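Local structure of arylesterase (5L2P) at the interface of chains A and B and the interface of chains A and C. The protein hydrolyses aromatic esters, p-nitrophenyl esters of fatty acids and aryl dialkyl phosphates such as paraoxon, as a serine esterase of the GDXG lipolytic family. Numbering follows the deposited sequence. Chains: chain A/B/C, Arylesterase.

Contacts 1 and 3 belong to the two-fold interface of chains A and B, and contact 2 to the two-fold interface of chains A and C. The C-alpha centres of contacts 1 and 3 lie about 12 Å apart, joined by the loop around residues 187-192. Contacts 1 and 2 are about 15 Å apart and share A:Arg275 on strand 271-276. Contacts 2 and 3 are about 26 Å apart. One subunit thus meets two neighbours through adjoining surfaces, within an assembly of four copies. The protein is a monomer, so these interfaces may arise from crystal packing.

Contact 1: the interface of chains A and B. Residues chain A 192, 255, 258, 275; chain B 191-193.
B:Lys193 reaches across to two acids of chain A, A:Glu258 and A:Asp255, in a charged patch of the two-fold A/B interface, possibly a crystal contact of this monomeric enzyme. Its ammonium NZ makes a salt bridge and hydrogen bond with the carboxylate OE1 of A:Glu258 at 2.7 Å. The lysine lies at a slant to the glutamate. Its nitrogen comes to the anti side of OE1, 15° out of the carboxylate plane. The lysine chain crosses A:Asp255 at about a right angle, and NZ forms a longer salt bridge with A:Asp255 OD1 at 3.6 Å. Bends at chi2 (-84°) and chi4 (-98°) turn the lysine tip toward both acids.

A:Arg275 meets the lysine tip to tip and grips the glutamate side-on, the carboxylate lying at the guanidinium edge, in its plane. A:Arg275 NE bonds to A:Glu258 OE2 at 2.9 Å. A:Arg275 NH2 bonds to A:Glu258 OE1 at 3.1 Å. Both bonds are nearly straight and use syn lone pairs. The shared OE1 probably offsets the likely repulsion between A:Arg275 NH2 and B:Lys193 NZ, 4.3 Å apart. An alanine at A:Glu258 would probably leave the A:Arg275 guanidinium without its mate and free to turn, and B:Lys193 with the weaker hold of A:Asp255.

A:Asp255 and A:Glu258 stand one turn apart on helix 254-266. A:Arg275 comes from strand 271-276, while B:Lys193 begins helix 193-198. The contact's centre lies about 8 Å from the active-site A:Asp251.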
ATOM      1  N   SER A 192       4.236  -8.609   6.403  1.00 44.14           N
ATOM      2  CA  SER A 192       4.041  -7.703   5.278  1.00 43.74           C
ATOM      3  C   SER A 192       2.766  -7.958   4.483  1.00 43.72           C
ATOM      4  O   SER A 192       2.182  -9.011   4.538  1.00 42.14           O
ATOM      5  CB  SER A 192       5.225  -7.749   4.315  1.00 44.58           C
ATOM      6  OG  SER A 192       5.116  -8.834   3.403  1.00 44.77           O
ATOM      7  N   ASP A 255       7.976  -7.323  -0.355  1.00 42.74           N
ATOM      8  CA  ASP A 255       8.231  -6.316   0.700  1.00 40.67           C
ATOM      9  C   ASP A 255       9.549  -6.532   1.434  1.00 44.56           C
ATOM     10  O   ASP A 255      10.257  -5.554   1.730  1.00 52.80           O
ATOM     11  CB  ASP A 255       7.048  -6.222   1.666  1.00 40.53           C
ATOM     12  CG  ASP A 255       5.797  -5.570   0.989  1.00 40.40           C
ATOM     13  OD1 ASP A 255       5.986  -4.857  -0.026  1.00 38.82           O
ATOM     14  OD2 ASP A 255       4.654  -5.783   1.445  1.00 40.67           O
ATOM     15  N   GLU A 258      12.351  -5.199  -0.899  1.00 41.42           N
ATOM     16  CA  GLU A 258      12.383  -3.731  -0.848  1.00 42.80           C
ATOM     17  C   GLU A 258      12.907  -3.202   0.497  1.00 40.87           C
ATOM     18  O   GLU A 258      13.645  -2.262   0.515  1.00 39.53           O
ATOM     19  CB  GLU A 258      11.014  -3.151  -1.197  1.00 44.29           C
ATOM     20  CG  GLU A 258      10.660  -3.397  -2.680  1.00 46.70           C
ATOM     21  CD  GLU A 258       9.272  -2.911  -3.078  1.00 50.51           C
ATOM     22  OE1 GLU A 258       8.406  -2.658  -2.199  1.00 50.74           O
ATOM     23  OE2 GLU A 258       9.030  -2.783  -4.286  1.00 53.37           O
ATOM     24  N   ARG A 275      10.777  -2.095  -8.654  1.00 43.96           N
ATOM     25  CA  ARG A 275       9.729  -3.089  -8.579  1.00 42.48           C
ATOM     26  C   ARG A 275       9.098  -3.241  -9.970  1.00 43.79           C
ATOM     27  O   ARG A 275       8.683  -2.248 -10.569  1.00 40.57           O
ATOM     28  CB  ARG A 275       8.667  -2.648  -7.616  1.00 42.10           C
ATOM     29  CG  ARG A 275       7.453  -3.585  -7.532  1.00 41.80           C
ATOM     30  CD  ARG A 275       6.252  -2.828  -6.919  1.00 41.58           C
ATOM     31  NE  ARG A 275       6.428  -2.530  -5.495  1.00 39.58           N
ATOM     32  CZ  ARG A 275       5.423  -2.247  -4.680  1.00 37.72           C
ATOM     33  NH1 ARG A 275       4.208  -2.092  -5.136  1.00 37.23           N
ATOM     34  NH2 ARG A 275       5.631  -2.169  -3.394  1.00 38.06           N
TER
ATOM     35  N   ALA B 191      10.191  -6.388   7.644  1.00 44.14           N
ATOM     36  CA  ALA B 191      10.066  -6.399   6.193  1.00 43.62           C
ATOM     37  C   ALA B 191       8.863  -5.608   5.717  1.00 40.47           C
ATOM     38  O   ALA B 191       8.797  -5.231   4.578  1.00 40.28           O
ATOM     39  CB  ALA B 191      10.064  -7.846   5.642  1.00 44.80           C
ATOM     40  N   SER B 192       7.900  -5.352   6.566  1.00 40.75           N
ATOM     41  CA  SER B 192       6.684  -4.639   6.151  1.00 41.94           C
ATOM     42  C   SER B 192       6.901  -3.190   5.786  1.00 41.27           C
ATOM     43  O   SER B 192       7.895  -2.580   6.203  1.00 40.67           O
ATOM     44  CB  SER B 192       5.608  -4.695   7.244  1.00 44.89           C
ATOM     45  OG  SER B 192       5.809  -3.699   8.243  1.00 48.02           O
ATOM     46  N   LYS B 193       5.961  -2.637   5.031  1.00 40.87           N
ATOM     47  CA  LYS B 193       6.033  -1.256   4.632  1.00 44.46           C
ATOM     48  C   LYS B 193       5.839  -0.299   5.802  1.00 47.09           C
ATOM     49  O   LYS B 193       6.534   0.725   5.893  1.00 50.60           O
ATOM     50  CB  LYS B 193       4.980  -0.956   3.597  1.00 47.00           C
ATOM     51  CG  LYS B 193       5.322  -1.561   2.230  1.00 49.39           C
ATOM     52  CD  LYS B 193       6.232  -0.645   1.504  1.00 50.86           C
ATOM     53  CE  LYS B 193       6.541  -1.177   0.138  1.00 51.06           C
ATOM     54  NZ  LYS B 193       7.833  -1.818   0.309  1.00 53.20           N
TER

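Contact 2: the interface of chains A and C. Residues chain A 273-276, 296; chain C 273-276, 296.
A:Arg275 and C:Arg275 pair backbone to backbone where two copies of strand 271-276 meet antiparallel. A:Arg275 N donates to C:Arg275 O at 2.8 Å, and the reciprocal bond from C:Arg275 N to A:Arg275 O is also 2.8 Å. The flanking bridges match A:Phe274 with C:Val276 and A:Val276 with C:Phe274.

On one side of this junction the arginine chains run alongside each other, pointing the same way. CG is anti to the backbone N in both (chi1 176° in A:Arg275), which carries the two guanidinium groups out together. Their planes are 24° apart and stacked, with CZ of A:Arg275 3.4 Å from CZ of C:Arg275. The two NH2 groups do not aim an N-H at each other. Like charges would tend to repel, and a nearby acid, A:Glu258, may ease this.

On the other side the rings of A:Phe274 and C:Phe274 meet edge to face. Their centroids are 5.5 Å apart and their planes 61°. CB of A:Phe274 lies 4.0 Å from CD2 of C:Phe274.

Further out, helix 287-305 of chain A and helix 287-304 of chain C bring the methionines together. A:Met296 and C:Met296 cross at about a right angle, with CB of A:Met296 3.9 Å from CG of C:Met296. The sulphur SD of C:Met296 also lies 4.0 Å from CE1 of A:Phe274, tying this layer to the rings. The paired strands continue the beta-sheet between subunits in the crystal; the protein being a monomer, this need not occur in solution.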
ATOM      1  N   SER A 273      16.940   0.049  -6.632  1.00 49.51           N
ATOM      2  CA  SER A 273      15.898  -0.856  -6.243  1.00 47.28           C
ATOM      3  C   SER A 273      14.692  -0.503  -7.073  1.00 45.90           C
ATOM      4  O   SER A 273      14.202   0.622  -7.068  1.00 47.15           O
ATOM      5  CB  SER A 273      15.570  -0.679  -4.764  1.00 50.15           C
ATOM      6  OG  SER A 273      14.438  -1.450  -4.404  1.00 52.79           O
ATOM      7  N   PHE A 274      14.201  -1.453  -7.833  1.00 46.11           N
ATOM      8  CA  PHE A 274      12.980  -1.183  -8.584  1.00 46.15           C
ATOM      9  C   PHE A 274      12.068  -2.360  -8.505  1.00 44.08           C
ATOM     10  O   PHE A 274      12.513  -3.454  -8.254  1.00 46.42           O
ATOM     11  CB  PHE A 274      13.240  -0.751 -10.040  1.00 46.55           C
ATOM     12  CG  PHE A 274      14.021  -1.725 -10.835  1.00 47.68           C
ATOM     13  CD1 PHE A 274      15.397  -1.685 -10.841  1.00 48.10           C
ATOM     14  CD2 PHE A 274      13.366  -2.662 -11.630  1.00 49.35           C
ATOM     15  CE1 PHE A 274      16.120  -2.596 -11.576  1.00 49.03           C
ATOM     16  CE2 PHE A 274      14.065  -3.575 -12.374  1.00 50.40           C
ATOM     17  CZ  PHE A 274      15.443  -3.557 -12.343  1.00 51.39           C
ATOM     18  N   ARG A 275      10.777  -2.095  -8.654  1.00 43.96           N
ATOM     19  CA  ARG A 275       9.729  -3.089  -8.579  1.00 42.48           C
ATOM     20  C   ARG A 275       9.098  -3.241  -9.970  1.00 43.79           C
ATOM     21  O   ARG A 275       8.683  -2.248 -10.569  1.00 40.57           O
ATOM     22  CB  ARG A 275       8.667  -2.648  -7.616  1.00 42.10           C
ATOM     23  CG  ARG A 275       7.453  -3.585  -7.532  1.00 41.80           C
ATOM     24  CD  ARG A 275       6.252  -2.828  -6.919  1.00 41.58           C
ATOM     25  NE  ARG A 275       6.428  -2.530  -5.495  1.00 39.58           N
ATOM     26  CZ  ARG A 275       5.423  -2.247  -4.680  1.00 37.72           C
ATOM     27  NH1 ARG A 275       4.208  -2.092  -5.136  1.00 37.23           N
ATOM     28  NH2 ARG A 275       5.631  -2.169  -3.394  1.00 38.06           N
ATOM     29  N   VAL A 276       9.061  -4.483 -10.481  1.00 45.29           N
ATOM     30  CA  VAL A 276       8.416  -4.760 -11.770  1.00 47.37           C
ATOM     31  C   VAL A 276       6.914  -4.994 -11.540  1.00 47.31           C
ATOM     32  O   VAL A 276       6.517  -5.953 -10.849  1.00 46.53           O
ATOM     33  CB  VAL A 276       9.032  -5.985 -12.452  1.00 50.37           C
ATOM     34  CG1 VAL A 276       8.341  -6.278 -13.777  1.00 52.31           C
ATOM     35  CG2 VAL A 276      10.538  -5.785 -12.660  1.00 51.97           C
ATOM     36  N   MET A 296      18.332  -5.164 -18.828  1.00 50.74           N
ATOM     37  CA  MET A 296      18.524  -3.936 -17.995  1.00 53.94           C
ATOM     38  C   MET A 296      19.678  -4.097 -16.994  1.00 51.04           C
ATOM     39  O   MET A 296      20.557  -3.223 -16.854  1.00 49.00           O
ATOM     40  CB  MET A 296      17.241  -3.582 -17.221  1.00 54.70           C
ATOM     41  CG  MET A 296      16.148  -3.079 -18.121  1.00 60.19           C
ATOM     42  SD  MET A 296      14.720  -2.408 -17.276  1.00 70.51           S
ATOM     43  CE  MET A 296      14.098  -3.854 -16.477  1.00 65.93           C
TER
ATOM     44  N   SER C 273       6.504  -2.099 -16.902  1.00 42.94           N
ATOM     45  CA  SER C 273       6.179  -1.066 -15.962  1.00 41.83           C
ATOM     46  C   SER C 273       6.969  -1.352 -14.709  1.00 41.64           C
ATOM     47  O   SER C 273       6.829  -2.400 -14.104  1.00 39.13           O
ATOM     48  CB  SER C 273       4.700  -1.104 -15.683  1.00 42.23           C
ATOM     49  OG  SER C 273       4.358  -0.235 -14.666  1.00 44.87           O
ATOM     50  N   PHE C 274       7.843  -0.422 -14.344  1.00 43.67           N
ATOM     51  CA  PHE C 274       8.551  -0.569 -13.088  1.00 44.82           C
ATOM     52  C   PHE C 274       8.580   0.714 -12.246  1.00 45.29           C
ATOM     53  O   PHE C 274       8.486   1.814 -12.743  1.00 40.91           O
ATOM     54  CB  PHE C 274       9.941  -1.121 -13.297  1.00 45.88           C
ATOM     55  CG  PHE C 274      10.827  -0.257 -14.121  1.00 49.48           C
ATOM     56  CD1 PHE C 274      10.786  -0.319 -15.509  1.00 50.78           C
ATOM     57  CD2 PHE C 274      11.759   0.589 -13.503  1.00 51.38           C
ATOM     58  CE1 PHE C 274      11.658   0.441 -16.286  1.00 51.53           C
ATOM     59  CE2 PHE C 274      12.613   1.373 -14.270  1.00 53.08           C
ATOM     60  CZ  PHE C 274      12.563   1.300 -15.677  1.00 52.46           C
ATOM     61  N   ARG C 275       8.703   0.524 -10.936  1.00 45.34           N
ATOM     62  CA  ARG C 275       8.696   1.571  -9.967  1.00 43.50           C
ATOM     63  C   ARG C 275      10.062   1.664  -9.303  1.00 44.73           C
ATOM     64  O   ARG C 275      10.573   0.688  -8.729  1.00 42.93           O
ATOM     65  CB  ARG C 275       7.673   1.197  -8.918  1.00 44.41           C
ATOM     66  CG  ARG C 275       7.558   2.110  -7.703  1.00 43.31           C
ATOM     67  CD  ARG C 275       6.214   1.736  -7.099  1.00 42.33           C
ATOM     68  NE  ARG C 275       6.245   1.372  -5.720  1.00 41.23           N
ATOM     69  CZ  ARG C 275       5.130   1.137  -5.033  1.00 40.14           C
ATOM     70  NH1 ARG C 275       3.932   1.255  -5.631  1.00 36.94           N
ATOM     71  NH2 ARG C 275       5.229   0.796  -3.733  1.00 40.75           N
ATOM     72  N   VAL C 276      10.670   2.840  -9.373  1.00 46.11           N
ATOM     73  CA  VAL C 276      11.983   3.041  -8.749  1.00 47.95           C
ATOM     74  C   VAL C 276      11.775   3.406  -7.279  1.00 47.60           C
ATOM     75  O   VAL C 276      11.190   4.439  -6.961  1.00 47.13           O
ATOM     76  CB  VAL C 276      12.736   4.159  -9.458  1.00 50.52           C
ATOM     77  CG1 VAL C 276      14.052   4.454  -8.762  1.00 52.80           C
ATOM     78  CG2 VAL C 276      12.944   3.778 -10.931  1.00 50.71           C
ATOM     79  N   MET C 296      19.002   2.003 -18.442  1.00 50.89           N
ATOM     80  CA  MET C 296      18.122   0.856 -18.563  1.00 50.88           C
ATOM     81  C   MET C 296      17.112   1.054 -19.689  1.00 49.05           C
ATOM     82  O   MET C 296      16.901   0.138 -20.485  1.00 49.69           O
ATOM     83  CB  MET C 296      17.417   0.606 -17.244  1.00 50.80           C
ATOM     84  CG  MET C 296      18.346   0.026 -16.186  1.00 51.61           C
ATOM     85  SD  MET C 296      17.446  -0.430 -14.690  1.00 55.75           S
ATOM     86  CE  MET C 296      16.613   1.082 -14.178  1.00 53.62           C
TER

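Contact 3: the interface of chains A and B. Residues chain A 187-188, 190-191; chain B 187, 232-233.
B:Tyr187 places its ring beside A:Leu190 and its hydroxyl at A:Leu188. The tyrosine and the two leucines sit in the same loop of opposite chains, in an alpha/beta hydrolase fold of the GDXG lipolytic family. The interface may belong to the crystal only, as the enzyme is a monomer.

The polar contact is a hydrogen bond from the phenol OH of B:Tyr187 to the backbone carbonyl O of A:Leu188, at 2.5 Å. The donor lies in the carbonyl plane, with an angle of 157° at the oxygen. CG of B:Tyr187 is anti to its backbone N (chi1 -167°), which sends the ring tip across to this carbonyl. The A:Leu188 side chain crosses the tyrosine at about a right angle, and CD2 of A:Leu188 is 3.8 Å from OH of B:Tyr187.

The apolar contacts centre on A:Leu190. Its side chain also crosses B:Tyr187 at about a right angle. CB sits over one ring face, offset toward the rim, and CD1 of A:Leu190 reaches CE1 of B:Tyr187 at 3.4 Å. CD1 of A:Leu190 meets CG1 of B:Ile233 at 3.8 Å. CB of A:Leu190 touches CD2 of B:Leu232 at 3.7 Å. B:Leu232 and B:Ile233 belong to the 3-10 helix 231-233, and A:Leu190 fits into the corner formed by the ring and this short helix. A:Ala191 adds a looser contact, from its CB to CD1 of B:Leu232 at 4.2 Å.

The two tyrosines approach tip to tip. OH of A:Tyr187 and OH of B:Tyr187 are 4.2 Å apart, beyond hydrogen-bonding distance.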
ATOM      1  N   TYR A 187      14.450 -12.947   4.683  1.00 47.38           N
ATOM      2  CA  TYR A 187      13.880 -12.926   6.030  1.00 47.52           C
ATOM      3  C   TYR A 187      12.633 -13.815   6.129  1.00 46.74           C
ATOM      4  O   TYR A 187      11.944 -14.047   5.127  1.00 46.92           O
ATOM      5  CB  TYR A 187      13.475 -11.461   6.395  1.00 48.01           C
ATOM      6  CG  TYR A 187      13.071 -11.284   7.844  1.00 48.60           C
ATOM      7  CD1 TYR A 187      13.982 -11.542   8.867  1.00 49.10           C
ATOM      8  CD2 TYR A 187      11.782 -10.885   8.201  1.00 50.26           C
ATOM      9  CE1 TYR A 187      13.623 -11.438  10.198  1.00 50.84           C
ATOM     10  CE2 TYR A 187      11.428 -10.706   9.549  1.00 50.40           C
ATOM     11  CZ  TYR A 187      12.361 -10.994  10.545  1.00 52.05           C
ATOM     12  OH  TYR A 187      12.084 -10.888  11.906  1.00 53.16           O
ATOM     13  N   LEU A 188      12.335 -14.295   7.329  1.00 46.38           N
ATOM     14  CA  LEU A 188      11.064 -14.959   7.598  1.00 46.51           C
ATOM     15  C   LEU A 188       9.993 -13.907   7.833  1.00 47.79           C
ATOM     16  O   LEU A 188       9.643 -13.569   8.959  1.00 49.30           O
ATOM     17  CB  LEU A 188      11.159 -15.887   8.818  1.00 48.47           C
ATOM     18  CG  LEU A 188       9.993 -16.868   8.967  1.00 50.69           C
ATOM     19  CD1 LEU A 188      10.113 -18.030   7.960  1.00 49.27           C
ATOM     20  CD2 LEU A 188       9.975 -17.385  10.391  1.00 53.22           C
ATOM     21  N   LEU A 190       6.471 -12.598   8.155  1.00 50.41           N
ATOM     22  CA  LEU A 190       5.080 -12.966   8.410  1.00 49.42           C
ATOM     23  C   LEU A 190       4.103 -11.784   8.392  1.00 46.57           C
ATOM     24  O   LEU A 190       2.885 -11.978   8.338  1.00 44.94           O
ATOM     25  CB  LEU A 190       4.987 -13.660   9.747  1.00 51.17           C
ATOM     26  CG  LEU A 190       5.897 -14.892   9.906  1.00 55.47           C
ATOM     27  CD1 LEU A 190       5.743 -15.493  11.282  1.00 58.53           C
ATOM     28  CD2 LEU A 190       5.674 -15.975   8.843  1.00 56.35           C
ATOM     29  N   ALA A 191       4.631 -10.566   8.397  1.00 47.69           N
ATOM     30  CA  ALA A 191       3.814  -9.393   8.691  1.00 47.86           C
ATOM     31  C   ALA A 191       3.468  -8.528   7.482  1.00 45.78           C
ATOM     32  O   ALA A 191       2.479  -7.811   7.525  1.00 47.02           O
ATOM     33  CB  ALA A 191       4.482  -8.573   9.768  1.00 48.99           C
TER
ATOM     34  N   TYR B 187       5.053  -9.629  16.521  1.00 45.09           N
ATOM     35  CA  TYR B 187       6.130 -10.191  15.747  1.00 45.41           C
ATOM     36  C   TYR B 187       7.299  -9.251  15.602  1.00 44.43           C
ATOM     37  O   TYR B 187       7.144  -8.067  15.643  1.00 50.02           O
ATOM     38  CB  TYR B 187       5.605 -10.565  14.341  1.00 46.80           C
ATOM     39  CG  TYR B 187       6.542 -11.450  13.546  1.00 46.09           C
ATOM     40  CD1 TYR B 187       6.865 -12.706  14.001  1.00 48.62           C
ATOM     41  CD2 TYR B 187       7.121 -10.997  12.365  1.00 46.23           C
ATOM     42  CE1 TYR B 187       7.735 -13.528  13.284  1.00 52.19           C
ATOM     43  CE2 TYR B 187       7.991 -11.792  11.656  1.00 49.49           C
ATOM     44  CZ  TYR B 187       8.290 -13.063  12.116  1.00 51.14           C
ATOM     45  OH  TYR B 187       9.194 -13.841  11.435  1.00 54.63           O
ATOM     46  N   LEU B 232       2.434 -14.172  16.380  1.00 48.76           N
ATOM     47  CA  LEU B 232       2.230 -14.319  14.941  1.00 48.20           C
ATOM     48  C   LEU B 232       2.985 -15.557  14.420  1.00 47.89           C
ATOM     49  O   LEU B 232       2.593 -16.160  13.429  1.00 48.55           O
ATOM     50  CB  LEU B 232       2.683 -13.046  14.205  1.00 47.11           C
ATOM     51  CG  LEU B 232       1.939 -12.577  12.945  1.00 46.50           C
ATOM     52  CD1 LEU B 232       2.602 -11.382  12.293  1.00 45.94           C
ATOM     53  CD2 LEU B 232       1.956 -13.639  11.927  1.00 51.87           C
ATOM     54  N   ILE B 233       4.051 -15.923  15.115  1.00 48.32           N
ATOM     55  CA  ILE B 233       4.902 -17.058  14.738  1.00 51.08           C
ATOM     56  C   ILE B 233       4.277 -18.400  15.192  1.00 51.48           C
ATOM     57  O   ILE B 233       4.779 -19.458  14.872  1.00 53.83           O
ATOM     58  CB  ILE B 233       6.348 -16.831  15.308  1.00 50.93           C
ATOM     59  CG1 ILE B 233       7.448 -17.165  14.297  1.00 52.90           C
ATOM     60  CG2 ILE B 233       6.540 -17.492  16.665  1.00 50.26           C
ATOM     61  CD1 ILE B 233       7.602 -18.607  13.933  1.00 55.83           C
TER